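Local atomic coordinates of copper-containing nitrite reductase (Bradyrhizobium sp. ORS 375, PDB entry 6THE), a protein that probably catalyses the reduction of nitrite to nitric oxide at copper centres, here as the core of a larger four-domain heme-cupredoxin-copper enzyme. Residues D9-P14 against S201-L206; G45-Y50 against H173-F178; G274-V279 against L294-P299. All coordinates share one frame; numbering follows the deposited sequence.

Overall arrangement
Contacts 1 and 3 lie close together, their centres about 15 Å apart, and meet where L206 of 201-206 sits beside strand 292-297. Contact 2 touches contact 1 through I10 on Y50; its centre lies about 18 Å from that of contact 1 and about 31 Å from that of contact 3. Along the chain, contact 1 opens first at 9-14, the whole of contact 2 then falls between its two segments, and contact 3 follows as a hairpin near the end. One mixed sheet holds strands 28-43, 46-53 and 174-176, another strands 206-209, 292-297 and 274-280. Segment 9-14 therefore links two sheets of a chain built, as in copper nitrite reductases generally, from cupredoxin-like domains.

Contact 1: residues D9-P14 against S201-L206; sequences DISREP and SKLHPL. With 9JE (pentane-1,5-diol), chain T.
The carboxylate of D9 is held by two N-H groups, one on each oxygen. OD2 receives the ring N-H of H204, NE2 to OD2 3.2 Å, on its syn lone pair and nearly in the imidazole plane; the angle at hydrogen, 137°, shows a bent bond. This bond joins the N-terminal segment to the end of helix 199-203. OD1 takes a weak bond from the backbone N of S11, which may help to steady the carboxylate. With CG of D9 anti to the backbone N (chi1 -174°), the acid reaches tip to tip toward H204, and the two flat groups are nearly coplanar. E13 crosses the imidazole at about a right angle, its CG standing 3.6 Å from the ring centroid in a CH-pi contact over one face. The hydroxyl of S11 lies near CD2 of L203 but is bonded to S196. Farther along, the compact apolar ring of P14 fits between CB of H204, 3.8 Å from its CD, and CD1 of L206. An alanine in place of H204 would probably leave OD2 of D9 without this donor and open a gap beside CG of E13. H204 and P205 also line a pentane-1,5-diol site, C03 of the diol lying 3.3 Å from O of P205. The neighbouring carboxylates of D9 and E13 would probably stabilise a protonated H204.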
loop_
_atom_site.group_PDB
_atom_site.type_symbol
_atom_site.label_atom_id
_atom_site.label_comp_id
_atom_site.label_asym_id
_atom_site.label_seq_id
_atom_site.Cartn_x
_atom_site.Cartn_y
_atom_site.Cartn_z
ATOM N N ASP A 9 11.919 -7.758 -29.813
ATOM C CA ASP A 9 12.159 -7.857 -28.383
ATOM C C ASP A 9 12.099 -6.466 -27.757
ATOM O O ASP A 9 13.011 -5.659 -27.931
ATOM C CB ASP A 9 13.475 -8.585 -28.088
ATOM C CG ASP A 9 13.719 -8.842 -26.609
ATOM O OD1 ASP A 9 12.730 -8.903 -25.849
ATOM O OD2 ASP A 9 14.899 -8.979 -26.230
ATOM N N ILE A 10 11.012 -6.213 -27.018
ATOM C CA ILE A 10 10.744 -4.921 -26.403
ATOM C C ILE A 10 11.282 -4.910 -24.974
ATOM O O ILE A 10 11.382 -3.851 -24.358
ATOM C CB ILE A 10 9.238 -4.586 -26.447
ATOM C CG1 ILE A 10 8.360 -5.789 -26.084
ATOM C CG2 ILE A 10 8.853 -4.000 -27.796
ATOM C CD1 ILE A 10 8.146 -5.981 -24.599
ATOM N N SER A 11 11.610 -6.099 -24.457
ATOM C CA SER A 11 12.034 -6.263 -23.076
ATOM C C SER A 11 13.376 -5.572 -22.850
ATOM O O SER A 11 14.325 -5.796 -23.599
ATOM C CB SER A 11 12.106 -7.721 -22.707
ATOM O OG SER A 11 10.855 -8.357 -22.919
ATOM N N ARG A 12 13.433 -4.725 -21.816
ATOM C CA ARG A 12 14.686 -4.105 -21.417
ATOM C C ARG A 12 15.411 -5.026 -20.441
ATOM O O ARG A 12 14.808 -5.551 -19.506
ATOM C CB ARG A 12 14.473 -2.699 -20.845
ATOM C CG ARG A 12 15.770 -1.937 -20.609
ATOM C CD ARG A 12 15.610 -0.440 -20.420
ATOM N NE ARG A 12 15.184 0.257 -21.627
ATOM C CZ ARG A 12 15.999 0.710 -22.577
ATOM N NH1 ARG A 12 15.499 1.335 -23.629
ATOM N NH2 ARG A 12 17.305 0.538 -22.477
ATOM N N GLU A 13 16.713 -5.209 -20.688
ATOM C CA GLU A 13 17.569 -6.064 -19.883
ATOM C C GLU A 13 17.768 -5.428 -18.510
ATOM O O GLU A 13 17.916 -4.212 -18.406
ATOM C CB GLU A 13 18.904 -6.289 -20.597
ATOM C CG GLU A 13 18.763 -7.010 -21.927
ATOM C CD GLU A 13 20.023 -7.104 -22.768
ATOM O OE1 GLU A 13 20.883 -6.206 -22.658
ATOM O OE2 GLU A 13 20.145 -8.081 -23.534
ATOM N N PRO A 14 17.770 -6.228 -17.416
ATOM C CA PRO A 14 17.946 -5.691 -16.066
ATOM C C PRO A 14 19.360 -5.164 -15.836
ATOM O O PRO A 14 19.567 -4.280 -15.007
ATOM C CB PRO A 14 17.662 -6.896 -15.155
ATOM C CG PRO A 14 17.974 -8.102 -16.015
ATOM C CD PRO A 14 17.605 -7.692 -17.425
ATOM N N SER A 201 12.672 -13.937 -17.030
ATOM C CA SER A 201 12.604 -15.365 -16.765
ATOM C C SER A 201 13.284 -16.141 -17.891
ATOM O O SER A 201 14.379 -16.671 -17.708
ATOM C CB SER A 201 11.177 -15.817 -16.564
ATOM O OG SER A 201 10.605 -15.200 -15.421
ATOM N N LYS A 202 12.621 -16.190 -19.052
ATOM C CA LYS A 202 13.074 -16.970 -20.193
ATOM C C LYS A 202 14.006 -16.129 -21.064
ATOM O O LYS A 202 14.915 -16.667 -21.695
ATOM C CB LYS A 202 11.862 -17.561 -20.930
ATOM C CG LYS A 202 11.833 -17.417 -22.448
ATOM C CD LYS A 202 12.647 -18.450 -23.203
ATOM C CE LYS A 202 12.773 -18.127 -24.677
ATOM N NZ LYS A 202 13.892 -18.866 -25.309
ATOM N N LEU A 203 13.789 -14.807 -21.068
ATOM C CA LEU A 203 14.517 -13.903 -21.946
ATOM C C LEU A 203 15.832 -13.469 -21.300
ATOM O O LEU A 203 16.900 -13.894 -21.734
ATOM C CB LEU A 203 13.628 -12.704 -22.295
ATOM C CG LEU A 203 12.897 -12.775 -23.637
ATOM C CD1 LEU A 203 11.948 -13.963 -23.699
ATOM C CD2 LEU A 203 12.138 -11.485 -23.904
ATOM N N HIS A 204 15.742 -12.622 -20.266
ATOM C CA HIS A 204 16.921 -12.047 -19.635
ATOM C C HIS A 204 16.932 -12.365 -18.141
ATOM O O HIS A 204 16.610 -11.502 -17.324
ATOM C CB HIS A 204 16.989 -10.532 -19.889
ATOM C CG HIS A 204 16.681 -10.125 -21.290
ATOM N ND1 HIS A 204 17.595 -10.256 -22.317
ATOM C CD2 HIS A 204 15.571 -9.583 -21.837
ATOM C CE1 HIS A 204 17.059 -9.817 -23.439
ATOM N NE2 HIS A 204 15.817 -9.399 -23.170
ATOM N N PRO A 205 17.314 -13.597 -17.726
ATOM C CA PRO A 205 17.388 -13.938 -16.305
ATOM C C PRO A 205 18.560 -13.240 -15.617
ATOM O O PRO A 205 19.664 -13.187 -16.158
ATOM C CB PRO A 205 17.577 -15.463 -16.305
ATOM C CG PRO A 205 18.230 -15.765 -17.638
ATOM C CD PRO A 205 17.688 -14.724 -18.597
ATOM N N LEU A 206 18.290 -12.695 -14.425
ATOM C CA LEU A 206 19.296 -12.045 -13.599
ATOM C C LEU A 206 20.309 -13.093 -13.143
ATOM O O LEU A 206 19.940 -14.231 -12.862
ATOM C CB LEU A 206 18.606 -11.397 -12.392
ATOM C CG LEU A 206 17.915 -10.056 -12.639
ATOM C CD1 LEU A 206 16.551 -10.250 -13.286
ATOM C CD2 LEU A 206 17.765 -9.290 -11.334
HETATM C C02 9JE T . 22.314 -10.700 -18.259
HETATM C C03 9JE T . 21.757 -12.088 -18.450
HETATM C C04 9JE T . 20.862 -12.219 -19.660
HETATM C C05 9JE T . 21.315 -13.274 -20.646
HETATM C C06 9JE T . 22.708 -13.054 -21.190
HETATM O O01 9JE T . 23.266 -10.365 -19.255
HETATM O O07 9JE T . 22.802 -11.880 -21.980
#

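Contact 2: residues G45-Y50 against H173-F178; sequences GTTFGY and HGSAEF
H173 turns one face of its imidazole toward G45, whose CA lies 4.2 Å from the ring centroid in a CH-pi contact offset toward the rim. Glycine suits this place because, at its positive phi of 91°, a side chain would be jammed against the preceding carbonyl. T46 crosses H173 at about a right angle, bringing OG1 to 3.4 Å from CD2 near the plane of the ring; the same hydroxyl has a weak bond to O of Q172. At the other end F48 does the packing. Its CG is anti to the backbone N (chi1 -177°), and the ring then lies with CD1 3.8 Å from CB of A176, the methyl meeting the ring at its edge and in its plane. CE1 lies 3.8 Å from C of E177, and CD2 stands over the centre of the Y50 ring. A176 is small enough to let the phenyl ring in beside the neighbouring strand. On the opposite face of the sheet are T47 and S175, both hydroxyl residues, at a partly exposed surface; T47 OG1 is bonded to E39.

Between the two faces the backbones pair in parallel. N of G174 binds O of G45, N of T47 binds O of G174 at 3.1 Å, and N of A176 binds O of T47 at 2.8 Å, while the bond from N of G49 to O of A176 is weak. The strands are inclined by 27°.

Strand 174-176 is the outermost strand, within this chain, of a five-stranded mixed sheet, beside strand 46-53, which pairs in turn with strand 28-43. F48 packs on L42 of that strand, and F178 reaches helix 130-135 at E132 and A135.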
loop_
_atom_site.group_PDB
_atom_site.type_symbol
_atom_site.label_atom_id
_atom_site.label_comp_id
_atom_site.label_asym_id
_atom_site.label_seq_id
_atom_site.Cartn_x
_atom_site.Cartn_y
_atom_site.Cartn_z
ATOM N N GLY A 45 3.745 -16.205 -29.000
ATOM C CA GLY A 45 2.637 -16.273 -29.940
ATOM C C GLY A 45 1.756 -15.027 -29.888
ATOM O O GLY A 45 0.855 -14.871 -30.711
ATOM N N THR A 46 2.034 -14.141 -28.923
ATOM C CA THR A 46 1.226 -12.952 -28.707
ATOM C C THR A 46 2.081 -11.701 -28.910
ATOM O O THR A 46 3.164 -11.582 -28.340
ATOM C CB THR A 46 0.555 -12.978 -27.327
ATOM O OG1 THR A 46 0.136 -14.315 -27.050
ATOM C CG2 THR A 46 -0.632 -12.044 -27.227
ATOM N N THR A 47 1.568 -10.777 -29.732
ATOM C CA THR A 47 2.210 -9.497 -29.986
ATOM C C THR A 47 1.286 -8.371 -29.529
ATOM O O THR A 47 0.071 -8.552 -29.457
ATOM C CB THR A 47 2.614 -9.356 -31.460
ATOM O OG1 THR A 47 1.454 -9.564 -32.268
ATOM C CG2 THR A 47 3.706 -10.322 -31.872
ATOM N N PHE A 48 1.877 -7.208 -29.225
ATOM C CA PHE A 48 1.140 -6.076 -28.685
ATOM C C PHE A 48 1.661 -4.775 -29.294
ATOM O O PHE A 48 2.826 -4.684 -29.674
ATOM C CB PHE A 48 1.231 -6.075 -27.155
ATOM C CG PHE A 48 0.449 -4.991 -26.457
ATOM C CD1 PHE A 48 -0.919 -5.114 -26.257
ATOM C CD2 PHE A 48 1.081 -3.849 -25.988
ATOM C CE1 PHE A 48 -1.636 -4.117 -25.612
ATOM C CE2 PHE A 48 0.364 -2.852 -25.342
ATOM C CZ PHE A 48 -0.994 -2.989 -25.156
ATOM N N GLY A 49 0.773 -3.776 -29.379
ATOM C CA GLY A 49 1.125 -2.446 -29.852
ATOM C C GLY A 49 1.719 -1.595 -28.732
ATOM O O GLY A 49 0.985 -0.989 -27.955
ATOM N N TYR A 50 3.056 -1.559 -28.677
ATOM C CA TYR A 50 3.788 -0.902 -27.606
ATOM C C TYR A 50 4.111 0.540 -27.983
ATOM O O TYR A 50 4.516 0.816 -29.110
ATOM C CB TYR A 50 5.102 -1.637 -27.329
ATOM C CG TYR A 50 4.987 -2.892 -26.500
ATOM C CD1 TYR A 50 5.024 -2.839 -25.115
ATOM C CD2 TYR A 50 4.861 -4.136 -27.099
ATOM C CE1 TYR A 50 4.926 -3.987 -24.344
ATOM C CE2 TYR A 50 4.761 -5.294 -26.343
ATOM C CZ TYR A 50 4.793 -5.218 -24.962
ATOM O OH TYR A 50 4.700 -6.355 -24.213
ATOM N N HIS A 173 -3.347 -16.178 -28.562
ATOM C CA HIS A 173 -2.288 -15.714 -29.442
ATOM C C HIS A 173 -2.871 -14.763 -30.485
ATOM O O HIS A 173 -4.083 -14.727 -30.686
ATOM C CB HIS A 173 -1.552 -16.902 -30.082
ATOM C CG HIS A 173 -0.909 -17.826 -29.102
ATOM N ND1 HIS A 173 -0.714 -19.167 -29.374
ATOM C CD2 HIS A 173 -0.428 -17.620 -27.856
ATOM C CE1 HIS A 173 -0.132 -19.744 -28.343
ATOM N NE2 HIS A 173 0.052 -18.817 -27.396
ATOM N N GLY A 174 -1.990 -13.998 -31.138
ATOM C CA GLY A 174 -2.390 -13.043 -32.159
ATOM C C GLY A 174 -2.032 -11.611 -31.770
ATOM O O GLY A 174 -1.320 -11.387 -30.793
ATOM N N SER A 175 -2.542 -10.652 -32.554
ATOM C CA SER A 175 -2.276 -9.238 -32.341
ATOM C C SER A 175 -3.192 -8.691 -31.250
ATOM O O SER A 175 -4.408 -8.877 -31.303
ATOM C CB SER A 175 -2.420 -8.462 -33.625
ATOM O OG SER A 175 -1.505 -8.931 -34.605
ATOM N N ALA A 176 -2.588 -8.016 -30.265
ATOM C CA ALA A 176 -3.320 -7.438 -29.150
ATOM C C ALA A 176 -3.222 -5.915 -29.195
ATOM O O ALA A 176 -2.160 -5.362 -29.474
ATOM C CB ALA A 176 -2.795 -7.988 -27.847
ATOM N N GLU A 177 -4.353 -5.257 -28.917
ATOM C CA GLU A 177 -4.421 -3.806 -28.842
ATOM C C GLU A 177 -4.889 -3.400 -27.446
ATOM O O GLU A 177 -5.383 -4.232 -26.686
ATOM C CB GLU A 177 -5.332 -3.255 -29.944
ATOM C CG GLU A 177 -6.799 -3.610 -29.761
ATOM C CD GLU A 177 -7.679 -3.405 -30.982
ATOM O OE1 GLU A 177 -7.265 -3.813 -32.088
ATOM O OE2 GLU A 177 -8.782 -2.843 -30.825
ATOM N N PHE A 178 -4.725 -2.111 -27.129
ATOM C CA PHE A 178 -5.110 -1.555 -25.842
ATOM C C PHE A 178 -6.631 -1.559 -25.710
ATOM O O PHE A 178 -7.342 -1.274 -26.672
ATOM C CB PHE A 178 -4.532 -0.145 -25.687
ATOM C CG PHE A 178 -4.939 0.584 -24.431
ATOM C CD1 PHE A 178 -4.253 0.386 -23.241
ATOM C CD2 PHE A 178 -6.001 1.477 -24.440
ATOM C CE1 PHE A 178 -4.626 1.059 -22.087
ATOM C CE2 PHE A 178 -6.374 2.148 -23.285
ATOM C CZ PHE A 178 -5.685 1.940 -22.113
#

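Contact 3: residues G274-V279 against L294-P299; sequences GTYTLV and LHVQGP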
loop_
_atom_site.group_PDB
_atom_site.type_symbol
_atom_site.label_atom_id
_atom_site.label_comp_id
_atom_site.label_asym_id
_atom_site.label_seq_id
_atom_site.Cartn_x
_atom_site.Cartn_y
_atom_site.Cartn_z
ATOM N N GLY A 274 21.689 -21.064 -6.039
ATOM C CA GLY A 274 20.411 -21.607 -6.472
ATOM C C GLY A 274 19.599 -20.600 -7.281
ATOM O O GLY A 274 20.142 -19.624 -7.795
ATOM N N THR A 275 18.290 -20.860 -7.381
ATOM C CA THR A 275 17.372 -20.023 -8.136
ATOM C C THR A 275 16.548 -19.177 -7.169
ATOM O O THR A 275 16.013 -19.690 -6.187
ATOM C CB THR A 275 16.499 -20.868 -9.075
ATOM O OG1 THR A 275 17.359 -21.700 -9.856
ATOM C CG2 THR A 275 15.630 -20.037 -9.995
ATOM N N TYR A 276 16.461 -17.876 -7.469
ATOM C CA TYR A 276 15.702 -16.922 -6.676
ATOM C C TYR A 276 14.666 -16.245 -7.569
ATOM O O TYR A 276 14.938 -15.959 -8.733
ATOM C CB TYR A 276 16.644 -15.920 -6.006
ATOM C CG TYR A 276 17.547 -16.515 -4.953
ATOM C CD1 TYR A 276 18.731 -17.151 -5.298
ATOM C CD2 TYR A 276 17.220 -16.444 -3.609
ATOM C CE1 TYR A 276 19.563 -17.702 -4.336
ATOM C CE2 TYR A 276 18.040 -16.989 -2.634
ATOM C CZ TYR A 276 19.217 -17.620 -2.999
ATOM O OH TYR A 276 20.029 -18.157 -2.042
ATOM N N THR A 277 13.479 -15.990 -7.005
ATOM C CA THR A 277 12.340 -15.541 -7.789
ATOM C C THR A 277 11.960 -14.112 -7.404
ATOM O O THR A 277 11.740 -13.816 -6.232
ATOM C CB THR A 277 11.169 -16.526 -7.669
ATOM O OG1 THR A 277 11.669 -17.848 -7.865
ATOM C CG2 THR A 277 10.059 -16.255 -8.662
ATOM N N LEU A 278 11.885 -13.241 -8.417
ATOM C CA LEU A 278 11.396 -11.881 -8.262
ATOM C C LEU A 278 9.901 -11.865 -8.566
ATOM O O LEU A 278 9.490 -12.197 -9.677
ATOM C CB LEU A 278 12.156 -10.959 -9.224
ATOM C CG LEU A 278 13.525 -10.468 -8.753
ATOM C CD1 LEU A 278 14.613 -11.485 -9.072
ATOM C CD2 LEU A 278 13.861 -9.129 -9.393
ATOM N N VAL A 279 9.098 -11.486 -7.563
ATOM C CA VAL A 279 7.648 -11.476 -7.689
ATOM C C VAL A 279 7.071 -10.297 -6.910
ATOM O O VAL A 279 7.675 -9.814 -5.953
ATOM C CB VAL A 279 7.012 -12.797 -7.203
ATOM C CG1 VAL A 279 7.188 -13.938 -8.193
ATOM C CG2 VAL A 279 7.485 -13.195 -5.813
ATOM N N LEU A 294 16.432 -15.068 -10.743
ATOM C CA LEU A 294 17.791 -14.697 -10.381
ATOM C C LEU A 294 18.599 -15.971 -10.139
ATOM O O LEU A 294 18.420 -16.643 -9.124
ATOM C CB LEU A 294 17.749 -13.795 -9.141
ATOM C CG LEU A 294 19.085 -13.511 -8.449
ATOM C CD1 LEU A 294 20.006 -12.681 -9.331
ATOM C CD2 LEU A 294 18.864 -12.816 -7.114
ATOM N N HIS A 295 19.469 -16.299 -11.102
ATOM C CA HIS A 295 20.338 -17.461 -11.017
ATOM C C HIS A 295 21.593 -17.104 -10.225
ATOM O O HIS A 295 22.291 -16.149 -10.562
ATOM C CB HIS A 295 20.691 -17.983 -12.418
ATOM C CG HIS A 295 19.580 -18.703 -13.107
ATOM N ND1 HIS A 295 19.065 -19.895 -12.635
ATOM C CD2 HIS A 295 18.902 -18.420 -14.241
ATOM C CE1 HIS A 295 18.107 -20.308 -13.440
ATOM N NE2 HIS A 295 17.989 -19.421 -14.435
ATOM N N VAL A 296 21.865 -17.885 -9.174
ATOM C CA VAL A 296 23.045 -17.688 -8.348
ATOM C C VAL A 296 23.916 -18.940 -8.432
ATOM O O VAL A 296 23.493 -20.025 -8.038
ATOM C CB VAL A 296 22.678 -17.334 -6.893
ATOM C CG1 VAL A 296 23.914 -17.224 -6.011
ATOM C CG2 VAL A 296 21.855 -16.057 -6.815
ATOM N N GLN A 297 25.136 -18.761 -8.951
ATOM C CA GLN A 297 26.072 -19.853 -9.160
ATOM C C GLN A 297 27.254 -19.703 -8.205
ATOM O O GLN A 297 27.738 -18.594 -7.980
ATOM C CB GLN A 297 26.539 -19.881 -10.618
ATOM C CG GLN A 297 25.432 -20.212 -11.611
ATOM C CD GLN A 297 25.857 -20.059 -13.052
ATOM O OE1 GLN A 297 27.023 -20.229 -13.404
ATOM N NE2 GLN A 297 24.898 -19.741 -13.907
ATOM N N GLY A 298 27.704 -20.834 -7.650
ATOM C CA GLY A 298 28.845 -20.861 -6.750
ATOM C C GLY A 298 28.801 -22.051 -5.792
ATOM O O GLY A 298 27.963 -22.939 -5.941
ATOM N N PRO A 299 29.705 -22.104 -4.786
ATOM C CA PRO A 299 29.737 -23.210 -3.827
ATOM C C PRO A 299 28.625 -23.109 -2.785
ATOM O O PRO A 299 28.122 -22.020 -2.510
ATOM C CB PRO A 299 31.112 -23.051 -3.160
ATOM C CG PRO A 299 31.391 -21.563 -3.230
ATOM C CD PRO A 299 30.751 -21.100 -4.523
#
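With chi1 of -67°, CG of Y276 lies beside its backbone N and anti to the carbonyl carbon, while chi1 of 176° sets CG1 of V296 anti to the backbone N; CG2, its other branch, stands beside the N. The two side chains cross at a slant, CD1 of Y276 meeting CG2 of V296 at 3.6 Å. On the same face CB of Y276 touches CB of L294, and CD1 of L278 comes within 3.9 Å of CB of L294, so apolar groups meet on the buried side. The tyrosine hydroxyl is bonded to O of V272. On the other face T275 and H295 lie side by side, pointing the same way, at a non-hydrogen-bonded pair. G274 pairs with V296 and Y276 with L294 as hydrogen-bonded pairs, each by two N-H to O bonds; L294 N to Y276 O measures 2.7 Å. At its backbone angles G274 could hardly be anything but glycine. The strands run antiparallel, 156° between their directions, as the two arms of a beta hairpin. Strand 274-280 pairs on its far side with strand 227-232, where L278 packs on F229 and V231, and strand 292-297 lies against strand 206-209; Y276 also packs on A93 of a neighbouring subunit.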